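Interpain A (Prevotella intermedia, PDB 3BB7) is the zymogen fragment, pro-segment plus C10-family protease domain, of a protein that probably cleaves peptide bonds as a papain-like cysteine protease. Local coordinates at residues Leu90-Gly95 / Thr121-Asn126. The protein carries 1 engineered substitution. Numbering follows the deposited sequence.
Sequences LTTTWG and TAQVLN. Unlike the reference sequence in segment 121-126: V124 (reference Ala).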
loop_
_atom_site.group_PDB
_atom_site.type_symbol
_atom_site.label_atom_id
_atom_site.label_comp_id
_atom_site.label_asym_id
_atom_site.label_seq_id
_atom_site.Cartn_x
_atom_site.Cartn_y
_atom_site.Cartn_z
ATOM N N LEU A 90 6.025 10.132 1.834
ATOM C CA LEU A 90 6.060 9.568 3.183
ATOM C C LEU A 90 7.498 9.438 3.713
ATOM O O LEU A 90 8.461 9.265 2.933
ATOM C CB LEU A 90 5.431 8.170 3.159
ATOM C CG LEU A 90 3.927 7.979 3.346
ATOM C CD1 LEU A 90 2.960 9.033 2.830
ATOM C CD2 LEU A 90 3.551 6.547 2.914
ATOM N N THR A 91 7.645 9.484 5.047
ATOM C CA THR A 91 8.963 9.243 5.673
ATOM C C THR A 91 8.980 7.962 6.516
ATOM O O THR A 91 10.024 7.565 7.043
ATOM C CB THR A 91 9.353 10.432 6.565
ATOM O OG1 THR A 91 8.307 10.693 7.509
ATOM C CG2 THR A 91 9.568 11.689 5.674
ATOM N N THR A 92 7.814 7.324 6.647
ATOM C CA THR A 92 7.691 6.162 7.501
ATOM C C THR A 92 7.994 4.877 6.719
ATOM O O THR A 92 7.854 4.819 5.490
ATOM C CB THR A 92 6.272 6.058 8.070
ATOM O OG1 THR A 92 5.315 6.164 6.998
ATOM C CG2 THR A 92 6.024 7.145 9.083
ATOM N N THR A 93 8.412 3.844 7.446
ATOM C CA THR A 93 8.609 2.533 6.871
ATOM C C THR A 93 7.902 1.501 7.739
ATOM O O THR A 93 8.513 0.605 8.311
ATOM C CB THR A 93 10.109 2.190 6.709
ATOM O OG1 THR A 93 10.810 2.504 7.916
ATOM C CG2 THR A 93 10.699 2.977 5.550
ATOM N N TRP A 94 6.587 1.641 7.837
ATOM C CA TRP A 94 5.838 0.816 8.777
ATOM C C TRP A 94 5.508 -0.576 8.253
ATOM O O TRP A 94 5.722 -0.862 7.066
ATOM C CB TRP A 94 4.582 1.578 9.225
ATOM C CG TRP A 94 4.930 2.807 10.051
ATOM C CD1 TRP A 94 6.168 3.156 10.528
ATOM C CD2 TRP A 94 4.021 3.794 10.541
ATOM N NE1 TRP A 94 6.087 4.301 11.297
ATOM C CE2 TRP A 94 4.787 4.728 11.299
ATOM C CE3 TRP A 94 2.638 4.025 10.373
ATOM C CZ2 TRP A 94 4.222 5.860 11.890
ATOM C CZ3 TRP A 94 2.063 5.136 10.987
ATOM C CH2 TRP A 94 2.863 6.047 11.730
ATOM N N GLY A 95 5.041 -1.451 9.142
ATOM C CA GLY A 95 4.757 -2.822 8.790
ATOM C C GLY A 95 3.541 -3.324 9.551
ATOM O O GLY A 95 2.688 -2.512 9.981
ATOM N N THR A 121 -3.279 2.751 5.466
ATOM C CA THR A 121 -4.095 3.854 5.973
ATOM C C THR A 121 -3.370 4.599 7.091
ATOM O O THR A 121 -3.332 5.830 7.099
ATOM C CB THR A 121 -5.440 3.291 6.463
ATOM O OG1 THR A 121 -6.096 2.636 5.366
ATOM C CG2 THR A 121 -6.337 4.403 6.966
ATOM N N ALA A 122 -2.751 3.874 8.022
ATOM C CA ALA A 122 -2.050 4.545 9.131
ATOM C C ALA A 122 -0.924 5.444 8.590
ATOM O O ALA A 122 -0.725 6.560 9.088
ATOM C CB ALA A 122 -1.532 3.496 10.120
ATOM N N GLN A 123 -0.202 4.968 7.575
ATOM C CA GLN A 123 0.904 5.785 7.056
ATOM C C GLN A 123 0.374 7.046 6.368
ATOM O O GLN A 123 0.979 8.118 6.476
ATOM C CB GLN A 123 1.811 4.999 6.134
ATOM C CG GLN A 123 2.587 3.898 6.854
ATOM C CD GLN A 123 3.677 3.279 5.996
ATOM O OE1 GLN A 123 4.872 3.580 6.162
ATOM N NE2 GLN A 123 3.278 2.410 5.075
ATOM N N VAL A 124 -0.745 6.940 5.649
ATOM C CA VAL A 124 -1.328 8.146 5.069
ATOM C C VAL A 124 -1.848 9.105 6.147
ATOM O O VAL A 124 -1.592 10.300 6.065
ATOM C CB VAL A 124 -2.424 7.774 4.045
ATOM C CG1 VAL A 124 -3.147 9.068 3.514
ATOM C CG2 VAL A 124 -1.781 7.031 2.879
ATOM N N LEU A 125 -2.558 8.611 7.161
ATOM C CA LEU A 125 -3.030 9.510 8.240
ATOM C C LEU A 125 -1.867 10.181 8.957
ATOM O O LEU A 125 -1.908 11.388 9.256
ATOM C CB LEU A 125 -3.872 8.730 9.248
ATOM C CG LEU A 125 -5.382 8.691 8.904
ATOM C CD1 LEU A 125 -5.682 8.373 7.422
ATOM C CD2 LEU A 125 -6.179 7.805 9.853
ATOM N N ASN A 126 -0.788 9.441 9.177
ATOM C CA ASN A 126 0.361 10.011 9.845
ATOM C C ASN A 126 1.020 11.106 8.992
ATOM O O ASN A 126 1.561 12.079 9.507
ATOM C CB ASN A 126 1.408 8.936 10.163
ATOM C CG ASN A 126 2.617 9.530 10.873
ATOM O OD1 ASN A 126 2.511 10.039 12.007
ATOM N ND2 ASN A 126 3.771 9.470 10.211
HETATM O O HOH W 1 3.560 8.301 7.385
#
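Q123 OE1 takes two hydrogen bonds from the loop 90-95, and the donors come from opposite faces of its amide plane. T92 OG1 gives the shorter one, 2.8 Å to Q123 OE1, only moderately tilted from the plane. The backbone N of W94 sits well above the other face, 3.1 Å from Q123 OE1, with its N-H pointing almost straight at the oxygen (172°). Q123 gets there by running extended beyond CG, past T92 and W94. Its NE2 bonds to N283 OD1, while N283 ND2 holds T92 O, so one asparagine ties both segments together.

T92 does a second job. OG1 also accepts from a water, which donates to Q123 O and accepts a hydrogen bond from N126 ND2. T92 CG2 lies over one face of the W94 indole, toward the rim, and touches N126 ND2 at 3.4 Å. The indole reaches the helix obliquely, CE3 at 3.5 Å from Q123 CG and CH2 at 3.6 Å from N126 CB. N126 CG, anti to its backbone N (chi1 -180°), also meets CH2. W94 NE1 bonds to K167 O, and V182 and M186 of helix 176-192 touch the W94 side chain.

Helix 116-128 starts at A116, the engineered replacement of the predicted nucleophile. With both faces of its carbonyl engaged and its NE2 held, the buried Q123 amide should have little rotational freedom, which is consistent with the loop being held against this helix.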